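Protein CbbY (Rhodobacter sphaeroides, PDB 4UAS) removes one phosphate from xylulose-1,5-bisphosphate, a potent Rubisco inhibitor made by Rubisco itself, as a selective magnesium-dependent phosphatase of the HAD superfamily. Local coordinates at residues A[51-59]-A[69-77]; A[108-116]-A[156-164]. All blocks are in the same frame, centred on the assembly; numbering follows the deposited sequence.

How the contacts relate
Leaving the first sheet strand, 4-7, the chain runs through two helices, 17-31 and 39-45, before contact 1 (51-59 with 69-77) closes a short loop of nine residues between two successive helices. The chain then returns to the parallel sheet, and contact 2 (108-116 with 156-164) closes a longer loop of 39 residues, laying helix 155-164 against strand 110-114. The contacts are in series: the first closes before the second opens, so neither nests nor crosses. Contact 1 joins helices 51-61 and 71-87; contact 2 ties sheet to helix. Their centres lie 26 Å apart, yet their nearest atoms approach to about 5 Å, and both contribute residues to the substrate site.

Contact 1 (A[51-59]-A[69-77]); sequences GKERIARFL and LPIADIHRA
G51 meets H75 at the start of this helix pair, its CA 3.8 Å from H75 CD2 and oblique to the imidazole. K52 carries the contact further. Its backbone N lies over one ring face, while its side chain crosses that of H75 at about a right angle, bringing K52 CG within 3.3 Å of H75 ND1. Bends at chi3 and chi4 then turn the lysine tip, whose NZ forms a salt bridge with D145. H75 is turned to this place by a CG anti to the backbone N (chi1 -176°). A glycine in place of H75 would probably open a gap beside G51 and leave the K52 methylenes without the ring they pack on. I55 splits its contacts: CD1 reaches I74 CG2 at 4.0 Å, and CG2 lies 4.1 Å from I71 CG1 as the two side chains slide past each other in opposite directions. A56 offers its CB to I71 CD1 at 3.7 Å. L59 completes the row, tip to tip with I71, CD1 to CG1 at 3.9 Å. I71 is thus a knob in a hole formed by K52, I55, A56 and L59. With segment axes 9.4 Å apart at 124°, this packing is consistent with the helical cap of HAD phosphatases; G51, K52, E53 and R54 with H75, R76 and A77 belong to the substrate site.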
ATOM      1  N   GLY A  51       0.687  10.360  -0.348  1.00 10.75           N
ATOM      2  CA  GLY A  51       0.274  11.283  -1.393  1.00 10.60           C
ATOM      3  C   GLY A  51       0.684  12.729  -1.133  1.00 10.86           C
ATOM      4  O   GLY A  51       1.031  13.469  -2.047  1.00 10.78           O
ATOM      5  N   LYS A  52       0.592  13.169   0.109  1.00 11.33           N
ATOM      6  CA  LYS A  52       0.926  14.559   0.421  1.00 10.99           C
ATOM      7  C   LYS A  52       2.422  14.773   0.187  1.00  9.86           C
ATOM      8  O   LYS A  52       2.842  15.820  -0.380  1.00 11.64           O
ATOM      9  CB  LYS A  52       0.558  14.944   1.866  1.00 12.08           C
ATOM     10  CG  LYS A  52      -0.919  15.034   2.132  1.00 16.11           C
ATOM     11  CD  LYS A  52      -1.277  15.542   3.526  1.00 20.36           C
ATOM     12  CE  LYS A  52      -0.754  14.750   4.659  1.00 21.65           C
ATOM     13  NZ  LYS A  52      -1.102  13.314   4.719  1.00 18.95           N
ATOM     14  N   GLU A  53       3.235  13.804   0.637  1.00 10.32           N
ATOM     15  CA  GLU A  53       4.668  13.862   0.476  1.00 10.53           C
ATOM     16  C   GLU A  53       5.058  13.881  -0.998  1.00  9.58           C
ATOM     17  O   GLU A  53       6.010  14.537  -1.415  1.00 10.73           O
ATOM     18  CB  GLU A  53       5.339  12.695   1.220  1.00 10.31           C
ATOM     19  CG  GLU A  53       5.183  12.711   2.760  1.00 12.11           C
ATOM     20  CD  GLU A  53       3.840  12.188   3.288  1.00 10.62           C
ATOM     21  OE1 GLU A  53       2.920  11.859   2.554  1.00 11.00           O
ATOM     22  OE2 GLU A  53       3.770  12.109   4.571  1.00 13.48           O
ATOM     23  N   ARG A  54       4.352  13.105  -1.806  1.00  9.73           N
ATOM     24  CA  ARG A  54       4.628  13.011  -3.234  1.00  9.74           C
ATOM     25  C   ARG A  54       4.276  14.359  -3.910  1.00 10.00           C
ATOM     26  O   ARG A  54       5.037  14.835  -4.735  1.00 10.25           O
ATOM     27  CB  ARG A  54       3.764  11.884  -3.858  1.00  8.45           C
ATOM     28  CG  ARG A  54       4.118  11.583  -5.261  1.00  9.99           C
ATOM     29  CD  ARG A  54       3.409  10.351  -5.811  1.00  9.99           C
ATOM     30  NE  ARG A  54       3.808   9.215  -5.044  1.00  9.65           N
ATOM     31  CZ  ARG A  54       3.031   8.333  -4.516  1.00 10.26           C
ATOM     32  NH1 ARG A  54       1.767   8.207  -4.919  1.00 10.54           N
ATOM     33  NH2 ARG A  54       3.489   7.514  -3.570  1.00 11.36           N
ATOM     34  N   ILE A  55       3.145  14.967  -3.550  1.00 10.64           N
ATOM     35  CA  ILE A  55       2.838  16.302  -4.093  1.00 10.36           C
ATOM     36  C   ILE A  55       3.921  17.278  -3.721  1.00 10.51           C
ATOM     37  O   ILE A  55       4.376  18.073  -4.543  1.00 11.44           O
ATOM     38  CB  ILE A  55       1.413  16.763  -3.647  1.00 11.21           C
ATOM     39  CG1 ILE A  55       0.320  15.870  -4.210  1.00 10.95           C
ATOM     40  CG2 ILE A  55       1.202  18.232  -4.021  1.00 13.19           C
ATOM     41  CD1 ILE A  55      -0.990  16.004  -3.456  1.00 12.36           C
ATOM     42  N   ALA A  56       4.346  17.276  -2.438  1.00 11.49           N
ATOM     43  CA  ALA A  56       5.353  18.198  -1.982  1.00 11.62           C
ATOM     44  C   ALA A  56       6.642  18.048  -2.762  1.00 12.22           C
ATOM     45  O   ALA A  56       7.288  19.048  -3.159  1.00 12.74           O
ATOM     46  CB  ALA A  56       5.597  18.024  -0.486  1.00 12.50           C
ATOM     47  N   ARG A  57       7.043  16.807  -3.025  1.00 11.60           N
ATOM     48  CA  ARG A  57       8.257  16.556  -3.796  1.00 11.74           C
ATOM     49  C   ARG A  57       8.142  17.132  -5.216  1.00 12.56           C
ATOM     50  O   ARG A  57       9.031  17.825  -5.726  1.00 14.04           O
ATOM     51  CB  ARG A  57       8.560  15.071  -3.891  1.00 13.20           C
ATOM     52  CG  ARG A  57       9.615  14.692  -4.892  1.00 13.58           C
ATOM     53  CD  ARG A  57       9.878  13.224  -4.939  1.00 13.49           C
ATOM     54  NE  ARG A  57      10.666  12.828  -6.080  1.00 13.68           N
ATOM     55  CZ  ARG A  57      10.900  11.565  -6.395  1.00 15.24           C
ATOM     56  NH1 ARG A  57      10.470  10.584  -5.606  1.00 12.11           N
ATOM     57  NH2 ARG A  57      11.549  11.270  -7.515  1.00 18.44           N
ATOM     58  N   PHE A  58       7.020  16.853  -5.857  1.00 11.62           N
ATOM     59  CA  PHE A  58       6.765  17.385  -7.202  1.00 11.06           C
ATOM     60  C   PHE A  58       6.841  18.905  -7.178  1.00 12.27           C
ATOM     61  O   PHE A  58       7.461  19.509  -8.075  1.00 14.00           O
ATOM     62  CB  PHE A  58       5.413  16.918  -7.648  1.00 11.74           C
ATOM     63  CG  PHE A  58       4.880  17.632  -8.860  1.00 11.75           C
ATOM     64  CD1 PHE A  58       5.401  17.438 -10.106  1.00 12.30           C
ATOM     65  CD2 PHE A  58       3.815  18.498  -8.708  1.00 12.79           C
ATOM     66  CE1 PHE A  58       4.912  18.113 -11.173  1.00 14.86           C
ATOM     67  CE2 PHE A  58       3.254  19.189  -9.789  1.00 14.66           C
ATOM     68  CZ  PHE A  58       3.848  18.973 -11.029  1.00 14.70           C
ATOM     69  N   LEU A  59       6.230  19.555  -6.192  1.00 12.73           N
ATOM     70  CA  LEU A  59       6.201  21.019  -6.129  1.00 13.64           C
ATOM     71  C   LEU A  59       7.554  21.661  -5.897  1.00 14.53           C
ATOM     72  O   LEU A  59       7.763  22.823  -6.230  1.00 16.19           O
ATOM     73  CB  LEU A  59       5.164  21.532  -5.131  1.00 14.29           C
ATOM     74  CG  LEU A  59       3.753  21.235  -5.455  1.00 14.54           C
ATOM     75  CD1 LEU A  59       2.798  21.639  -4.318  1.00 17.47           C
ATOM     76  CD2 LEU A  59       3.341  21.878  -6.756  1.00 17.46           C
ATOM     77  N   LEU A  69      -3.859  25.882  -3.671  1.00 16.26           N
ATOM     78  CA  LEU A  69      -4.397  25.496  -2.397  1.00 16.36           C
ATOM     79  C   LEU A  69      -3.263  24.882  -1.593  1.00 13.92           C
ATOM     80  O   LEU A  69      -2.274  24.380  -2.150  1.00 14.40           O
ATOM     81  CB  LEU A  69      -5.456  24.363  -2.567  1.00 18.75           C
ATOM     82  CG  LEU A  69      -6.699  24.562  -3.310  1.00 22.12           C
ATOM     83  CD1 LEU A  69      -7.562  23.339  -3.189  1.00 23.69           C
ATOM     84  CD2 LEU A  69      -7.450  25.726  -2.735  1.00 26.69           C
ATOM     85  N   PRO A  70      -3.437  24.777  -0.252  1.00 13.56           N
ATOM     86  CA  PRO A  70      -2.477  24.015   0.536  1.00 14.04           C
ATOM     87  C   PRO A  70      -2.443  22.561   0.067  1.00 12.50           C
ATOM     88  O   PRO A  70      -3.445  22.027  -0.380  1.00 12.43           O
ATOM     89  CB  PRO A  70      -3.040  24.096   1.959  1.00 14.53           C
ATOM     90  CG  PRO A  70      -3.832  25.401   1.973  1.00 15.84           C
ATOM     91  CD  PRO A  70      -4.455  25.435   0.593  1.00 14.06           C
ATOM     92  N   ILE A  71      -1.271  21.922   0.215  1.00 12.65           N
ATOM     93  CA  ILE A  71      -1.111  20.523  -0.180  1.00 13.71           C
ATOM     94  C   ILE A  71      -2.138  19.653   0.470  1.00 12.68           C
ATOM     95  O   ILE A  71      -2.677  18.737  -0.129  1.00 13.09           O
ATOM     96  CB  ILE A  71       0.288  20.033   0.119  1.00 16.02           C
ATOM     97  CG1 ILE A  71       1.322  20.761  -0.790  1.00 20.04           C
ATOM     98  CG2 ILE A  71       0.391  18.517  -0.002  1.00 19.95           C
ATOM     99  CD1 ILE A  71       2.770  20.475  -0.406  1.00 26.56           C
ATOM    100  N   ALA A  72      -2.407  19.857   1.732  1.00 14.28           N
ATOM    101  CA  ALA A  72      -3.355  18.991   2.390  1.00 15.72           C
ATOM    102  C   ALA A  72      -4.763  19.014   1.733  1.00 14.07           C
ATOM    103  O   ALA A  72      -5.443  17.983   1.654  1.00 14.71           O
ATOM    104  CB  ALA A  72      -3.443  19.285   3.875  1.00 17.99           C
ATOM    105  N   ASP A  73      -5.176  20.201   1.218  1.00 14.87           N
ATOM    106  CA  ASP A  73      -6.441  20.347   0.558  1.00 13.95           C
ATOM    107  C   ASP A  73      -6.428  19.700  -0.847  1.00 12.24           C
ATOM    108  O   ASP A  73      -7.432  19.127  -1.269  1.00 13.71           O
ATOM    109  CB  ASP A  73      -6.842  21.824   0.482  1.00 15.67           C
ATOM    110  CG  ASP A  73      -7.065  22.405   1.871  1.00 21.80           C
ATOM    111  OD1 ASP A  73      -7.850  21.854   2.653  1.00 29.92           O
ATOM    112  OD2 ASP A  73      -6.270  23.214   2.259  1.00 23.05           O
ATOM    113  N   ILE A  74      -5.316  19.831  -1.524  1.00 11.66           N
ATOM    114  CA  ILE A  74      -5.140  19.120  -2.821  1.00 11.54           C
ATOM    115  C   ILE A  74      -5.278  17.605  -2.612  1.00 11.08           C
ATOM    116  O   ILE A  74      -5.982  16.889  -3.338  1.00 11.81           O
ATOM    117  CB  ILE A  74      -3.826  19.445  -3.500  1.00 10.90           C
ATOM    118  CG1 ILE A  74      -3.679  20.976  -3.746  1.00 12.37           C
ATOM    119  CG2 ILE A  74      -3.664  18.659  -4.806  1.00 11.62           C
ATOM    120  CD1 ILE A  74      -2.328  21.414  -4.212  1.00 13.76           C
ATOM    121  N   HIS A  75      -4.572  17.123  -1.590  1.00 11.40           N
ATOM    122  CA  HIS A  75      -4.597  15.701  -1.245  1.00 11.25           C
ATOM    123  C   HIS A  75      -5.969  15.231  -0.834  1.00 11.31           C
ATOM    124  O   HIS A  75      -6.391  14.121  -1.241  1.00 12.42           O
ATOM    125  CB  HIS A  75      -3.557  15.399  -0.195  1.00 11.87           C
ATOM    126  CG  HIS A  75      -3.427  13.962   0.170  1.00 15.13           C
ATOM    127  ND1 HIS A  75      -3.711  13.506   1.448  1.00 27.03           N
ATOM    128  CD2 HIS A  75      -3.085  12.880  -0.551  1.00 16.87           C
ATOM    129  CE1 HIS A  75      -3.588  12.194   1.482  1.00 26.99           C
ATOM    130  NE2 HIS A  75      -3.200  11.779   0.284  1.00 19.86           N
ATOM    131  N   ARG A  76      -6.690  16.031  -0.040  0.50 12.75           N
ATOM    132  CA  ARG A  76      -8.059  15.653   0.333  0.50 14.52           C
ATOM    133  C   ARG A  76      -8.940  15.493  -0.900  0.50 13.85           C
ATOM    134  O   ARG A  76      -9.701  14.532  -1.020  0.50 14.62           O
ATOM    135  CB  ARG A  76      -8.652  16.703   1.299  0.50 15.60           C
ATOM    136  CG  ARG A  76     -10.086  16.473   1.731  0.50 20.49           C
ATOM    137  CD  ARG A  76     -10.660  17.533   2.718  0.50 25.34           C
ATOM    138  NE  ARG A  76      -9.758  18.674   2.990  0.50 35.80           N
ATOM    139  CZ  ARG A  76      -8.663  18.618   3.773  0.50 41.93           C
ATOM    140  NH1 ARG A  76      -7.911  19.713   3.970  0.50 42.90           N
ATOM    141  NH2 ARG A  76      -8.294  17.467   4.363  0.50 39.66           N
ATOM    142  N   ALA A  77      -8.856  16.446  -1.830  1.00 12.84           N
ATOM    143  CA  ALA A  77      -9.653  16.373  -3.035  1.00 13.10           C
ATOM    144  C   ALA A  77      -9.295  15.107  -3.867  1.00 11.68           C
ATOM    145  O   ALA A  77     -10.157  14.429  -4.390  1.00 13.21           O
ATOM    146  CB  ALA A  77      -9.442  17.635  -3.852  1.00 14.01           C
TER

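Contact 2 (A[108-116]-A[156-164]); sequences GIRLAVATT and IYRLALREL. With PO4 (phosphate ion), chain C.
L164, at the end of its helix, is the side chain that bridges R110 and A112 on the strand. Beyond CB and CG its two methyls part: CD1 meets A112 CB at 3.9 Å, while CD2 reaches R110 CB at 4.0 Å. In the conformer given, CD2 also lies over one face of the R110 guanidinium, the arginine being modelled in two positions. The apolar row continues towards the phosphate through A160, and then A114 CB stands over the face of the Y157 ring, 3.9 Å from its centroid, a CH-pi contact. The Y157 hydroxyl is tied to E175. The segment axes run at 157°, so the helix returns nearly antiparallel across the strand, as expected of the helix in a beta-alpha-beta crossover from strand 140-142 to 171-175. T115 has its CB pointing away from this helix; OG1, anti to the backbone N (chi1 -177°), donates to phosphate O3 at 2.6 Å and also takes a bond from T117 N. T116 N gives O1 a nearly straight bond of 2.9 Å (170°). V9 N, D10 N and K151 NZ bind the same ion. The chemistry is therefore divided: alanine methyls packed against L164 and the Y157 ring seat the helix on the sheet, whereas hydroxyl and amide donors of T115 and T116, next along the chain, grip phosphate; T115 is consistent with the phosphate-binding Thr/Ser of HAD motif II.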
ATOM      1  N   GLY A 108      -7.055 -19.054  12.321  1.00 19.69           N
ATOM      2  CA  GLY A 108      -7.012 -18.165  13.478  1.00 19.48           C
ATOM      3  C   GLY A 108      -5.846 -17.215  13.501  1.00 21.00           C
ATOM      4  O   GLY A 108      -5.509 -16.641  14.540  1.00 24.46           O
ATOM      5  N   ILE A 109      -5.250 -16.948  12.343  1.00 18.31           N
ATOM      6  CA  ILE A 109      -4.105 -16.078  12.228  1.00 17.67           C
ATOM      7  C   ILE A 109      -4.594 -14.612  12.159  1.00 17.10           C
ATOM      8  O   ILE A 109      -5.497 -14.267  11.418  1.00 20.54           O
ATOM      9  CB  ILE A 109      -3.332 -16.471  10.985  1.00 17.53           C
ATOM     10  CG1 ILE A 109      -2.652 -17.821  11.242  1.00 21.23           C
ATOM     11  CG2 ILE A 109      -2.225 -15.453  10.666  1.00 20.06           C
ATOM     12  CD1 ILE A 109      -2.149 -18.437  10.010  1.00 21.67           C
ATOM     13  N   ARG A 110      -4.001 -13.740  12.953  0.50 15.79           N
ATOM     14  CA  ARG A 110      -4.456 -12.352  12.939  0.50 14.98           C
ATOM     15  C   ARG A 110      -3.796 -11.618  11.758  0.50 12.59           C
ATOM     16  O   ARG A 110      -2.669 -11.862  11.372  0.50 13.81           O
ATOM     17  CB  ARG A 110      -4.123 -11.676  14.264  0.50 16.52           C
ATOM     18  CG  ARG A 110      -4.832 -12.337  15.430  0.50 22.33           C
ATOM     19  CD  ARG A 110      -4.646 -11.552  16.730  0.50 30.39           C
ATOM     20  NE  ARG A 110      -5.563 -10.391  16.776  0.50 28.57           N
ATOM     21  CZ  ARG A 110      -5.215  -9.162  17.205  0.50 33.14           C
ATOM     22  NH1 ARG A 110      -4.002  -8.945  17.645  0.50 32.66           N
ATOM     23  NH2 ARG A 110      -6.070  -8.148  17.248  0.50 31.11           N
ATOM     24  N   LEU A 111      -4.519 -10.642  11.247  1.00 12.95           N
ATOM     25  CA  LEU A 111      -4.182  -9.919  10.010  1.00 10.72           C
ATOM     26  C   LEU A 111      -4.108  -8.417  10.263  1.00 10.59           C
ATOM     27  O   LEU A 111      -4.961  -7.839  10.921  1.00 11.75           O
ATOM     28  CB  LEU A 111      -5.264 -10.202   8.951  1.00 12.87           C
ATOM     29  CG  LEU A 111      -5.497 -11.659   8.628  1.00 12.89           C
ATOM     30  CD1 LEU A 111      -6.588 -11.804   7.575  1.00 16.05           C
ATOM     31  CD2 LEU A 111      -4.296 -12.420   8.203  1.00 14.39           C
ATOM     32  N   ALA A 112      -3.114  -7.780   9.639  1.00  9.30           N
ATOM     33  CA  ALA A 112      -2.951  -6.344   9.694  1.00  8.97           C
ATOM     34  C   ALA A 112      -2.761  -5.775   8.286  1.00  7.77           C
ATOM     35  O   ALA A 112      -2.161  -6.456   7.414  1.00  9.54           O
ATOM     36  CB  ALA A 112      -1.797  -5.917  10.582  1.00 10.91           C
ATOM     37  N   VAL A 113      -3.117  -4.537   8.109  1.00  8.35           N
ATOM     38  CA  VAL A 113      -2.623  -3.677   7.045  1.00  8.79           C
ATOM     39  C   VAL A 113      -1.546  -2.772   7.629  1.00  7.94           C
ATOM     40  O   VAL A 113      -1.690  -2.266   8.725  1.00  8.70           O
ATOM     41  CB  VAL A 113      -3.777  -2.809   6.474  1.00 11.41           C
ATOM     42  CG1 VAL A 113      -3.357  -1.512   5.884  1.00 12.38           C
ATOM     43  CG2 VAL A 113      -4.539  -3.697   5.482  1.00 13.52           C
ATOM     44  N   ALA A 114      -0.471  -2.592   6.855  1.00  7.88           N
ATOM     45  CA  ALA A 114       0.601  -1.671   7.177  1.00  7.85           C
ATOM     46  C   ALA A 114       0.914  -0.902   5.893  1.00  7.60           C
ATOM     47  O   ALA A 114       1.526  -1.484   4.984  1.00  8.22           O
ATOM     48  CB  ALA A 114       1.815  -2.393   7.710  1.00  9.39           C
ATOM     49  N   THR A 115       0.439   0.341   5.786  1.00  7.03           N
ATOM     50  CA  THR A 115       0.408   1.082   4.544  1.00  7.30           C
ATOM     51  C   THR A 115       0.751   2.529   4.737  1.00  7.62           C
ATOM     52  O   THR A 115       0.459   3.113   5.773  1.00  8.04           O
ATOM     53  CB  THR A 115      -1.016   0.937   3.881  1.00  8.28           C
ATOM     54  OG1 THR A 115      -1.012   1.615   2.619  1.00  8.59           O
ATOM     55  CG2 THR A 115      -2.051   1.460   4.725  1.00  9.37           C
ATOM     56  N   THR A 116       1.277   3.121   3.675  1.00  7.72           N
ATOM     57  CA  THR A 116       1.464   4.552   3.548  1.00  8.49           C
ATOM     58  C   THR A 116       0.268   5.274   3.018  1.00  8.46           C
ATOM     59  O   THR A 116       0.266   6.537   3.083  1.00 10.84           O
ATOM     60  CB  THR A 116       2.674   4.891   2.644  1.00  9.26           C
ATOM     61  OG1 THR A 116       2.388   4.552   1.288  1.00  9.99           O
ATOM     62  CG2 THR A 116       3.941   4.174   3.109  1.00 10.08           C
ATOM     63  N   ILE A 156       5.640   2.208  10.572  1.00  7.24           N
ATOM     64  CA  ILE A 156       4.277   1.772  10.406  1.00  7.27           C
ATOM     65  C   ILE A 156       4.148   0.267  10.745  1.00  7.23           C
ATOM     66  O   ILE A 156       3.122  -0.174  11.279  1.00  7.73           O
ATOM     67  CB  ILE A 156       3.770   2.070   8.982  1.00  7.49           C
ATOM     68  CG1 ILE A 156       2.249   2.024   8.913  1.00  8.64           C
ATOM     69  CG2 ILE A 156       4.458   1.243   7.920  1.00  8.04           C
ATOM     70  CD1 ILE A 156       1.550   3.106   9.744  1.00  9.48           C
ATOM     71  N   TYR A 157       5.157  -0.543  10.410  1.00  7.38           N
ATOM     72  CA  TYR A 157       5.180  -1.936  10.795  1.00  6.94           C
ATOM     73  C   TYR A 157       5.341  -2.133  12.275  1.00  7.38           C
ATOM     74  O   TYR A 157       4.725  -3.007  12.882  1.00  8.31           O
ATOM     75  CB  TYR A 157       6.254  -2.712  10.016  1.00  7.79           C
ATOM     76  CG  TYR A 157       5.872  -3.098   8.592  1.00  7.40           C
ATOM     77  CD1 TYR A 157       6.396  -2.492   7.485  1.00  7.56           C
ATOM     78  CD2 TYR A 157       4.980  -4.136   8.396  1.00  8.64           C
ATOM     79  CE1 TYR A 157       6.040  -2.902   6.194  1.00  7.87           C
ATOM     80  CE2 TYR A 157       4.620  -4.555   7.144  1.00  8.99           C
ATOM     81  CZ  TYR A 157       5.125  -3.932   6.036  1.00  7.81           C
ATOM     82  OH  TYR A 157       4.784  -4.396   4.804  1.00  9.99           O
ATOM     83  N   ARG A 158       6.201  -1.321  12.903  1.00  7.81           N
ATOM     84  CA  ARG A 158       6.326  -1.356  14.371  1.00  7.90           C
ATOM     85  C   ARG A 158       5.021  -1.029  15.059  1.00  7.52           C
ATOM     86  O   ARG A 158       4.676  -1.678  16.063  1.00  9.01           O
ATOM     87  CB  ARG A 158       7.433  -0.415  14.807  1.00  8.57           C
ATOM     88  CG  ARG A 158       8.813  -0.846  14.326  1.00  9.57           C
ATOM     89  CD  ARG A 158       9.906   0.144  14.647  1.00 12.38           C
ATOM     90  NE  ARG A 158      11.197  -0.354  14.217  1.00 13.96           N
ATOM     91  CZ  ARG A 158      12.160   0.347  13.673  1.00 12.52           C
ATOM     92  NH1 ARG A 158      12.036   1.656  13.406  1.00 14.95           N
ATOM     93  NH2 ARG A 158      13.271  -0.291  13.378  1.00 14.37           N
ATOM     94  N   LEU A 159       4.283  -0.070  14.533  1.00  7.84           N
ATOM     95  CA  LEU A 159       2.953   0.262  15.085  1.00  8.39           C
ATOM     96  C   LEU A 159       2.042  -0.946  14.973  1.00  8.14           C
ATOM     97  O   LEU A 159       1.397  -1.363  15.936  1.00  9.65           O
ATOM     98  CB  LEU A 159       2.399   1.476  14.337  1.00  8.98           C
ATOM     99  CG  LEU A 159       0.921   1.761  14.558  1.00 11.07           C
ATOM    100  CD1 LEU A 159       0.544   1.940  15.977  1.00 13.53           C
ATOM    101  CD2 LEU A 159       0.443   2.863  13.640  1.00 12.16           C
ATOM    102  N   ALA A 160       1.945  -1.535  13.763  1.00  8.33           N
ATOM    103  CA  ALA A 160       1.069  -2.650  13.547  1.00  9.09           C
ATOM    104  C   ALA A 160       1.410  -3.801  14.473  1.00  9.11           C
ATOM    105  O   ALA A 160       0.504  -4.466  15.019  1.00 10.19           O
ATOM    106  CB  ALA A 160       1.156  -3.082  12.090  1.00  9.62           C
ATOM    107  N   LEU A 161       2.683  -4.104  14.590  1.00  8.84           N
ATOM    108  CA  LEU A 161       3.109  -5.216  15.470  1.00  9.04           C
ATOM    109  C   LEU A 161       2.777  -4.950  16.935  1.00 10.50           C
ATOM    110  O   LEU A 161       2.406  -5.891  17.672  1.00 11.55           O
ATOM    111  CB  LEU A 161       4.572  -5.474  15.324  1.00  9.50           C
ATOM    112  CG  LEU A 161       4.998  -6.160  14.027  1.00 10.28           C
ATOM    113  CD1 LEU A 161       6.507  -6.041  13.853  1.00 12.12           C
ATOM    114  CD2 LEU A 161       4.565  -7.595  14.031  1.00 11.20           C
ATOM    115  N   ARG A 162       2.919  -3.724  17.417  1.00 10.07           N
ATOM    116  CA  ARG A 162       2.552  -3.387  18.773  1.00 10.63           C
ATOM    117  C   ARG A 162       1.066  -3.632  18.983  1.00 11.03           C
ATOM    118  O   ARG A 162       0.621  -4.175  20.008  1.00 13.12           O
ATOM    119  CB  ARG A 162       2.980  -1.972  19.148  1.00 12.60           C
ATOM    120  CG  ARG A 162       2.716  -1.730  20.660  1.00 12.92           C
ATOM    121  CD  ARG A 162       3.200  -0.462  21.219  1.00 19.91           C
ATOM    122  NE  ARG A 162       2.768   0.523  20.445  1.00 17.35           N
ATOM    123  CZ  ARG A 162       3.449   1.260  19.475  1.00 17.01           C
ATOM    124  NH1 ARG A 162       4.742   1.339  19.176  1.00 20.50           N
ATOM    125  NH2 ARG A 162       2.699   2.014  18.839  1.00 13.23           N
ATOM    126  N   GLU A 163       0.241  -3.190  18.048  1.00 10.74           N
ATOM    127  CA  GLU A 163      -1.204  -3.369  18.151  1.00 11.20           C
ATOM    128  C   GLU A 163      -1.603  -4.823  18.054  1.00 12.11           C
ATOM    129  O   GLU A 163      -2.512  -5.248  18.755  1.00 16.18           O
ATOM    130  CB  GLU A 163      -1.941  -2.531  17.111  1.00 12.10           C
ATOM    131  CG  GLU A 163      -1.819  -1.057  17.387  1.00 14.90           C
ATOM    132  CD  GLU A 163      -2.747  -0.146  16.672  1.00 21.98           C
ATOM    133  OE1 GLU A 163      -3.748   0.228  17.303  1.00 30.04           O
ATOM    134  OE2 GLU A 163      -2.463   0.164  15.543  1.00 35.24           O
ATOM    135  N   LEU A 164      -0.936  -5.608  17.207  1.00 12.63           N
ATOM    136  CA  LEU A 164      -1.184  -7.030  17.110  1.00 13.23           C
ATOM    137  C   LEU A 164      -0.759  -7.772  18.339  1.00 15.40           C
ATOM    138  O   LEU A 164      -1.349  -8.844  18.641  1.00 16.35           O
ATOM    139  CB  LEU A 164      -0.412  -7.636  15.921  1.00 12.58           C
ATOM    140  CG  LEU A 164      -0.969  -7.365  14.532  1.00 14.24           C
ATOM    141  CD1 LEU A 164       0.103  -7.671  13.479  1.00 14.10           C
ATOM    142  CD2 LEU A 164      -2.263  -8.168  14.238  1.00 17.69           C
TER
HETATM  143  P   PO4 C 301       1.479   1.222   0.249  1.00 11.51           P
HETATM  144  O1  PO4 C 301       2.430   1.554   1.470  1.00 11.78           O
HETATM  145  O2  PO4 C 301       1.092   2.605  -0.420  1.00 16.35           O
HETATM  146  O3  PO4 C 301       0.168   0.527   0.574  1.00  9.94           O
HETATM  147  O4  PO4 C 301       2.250   0.431  -0.863  1.00 10.75           O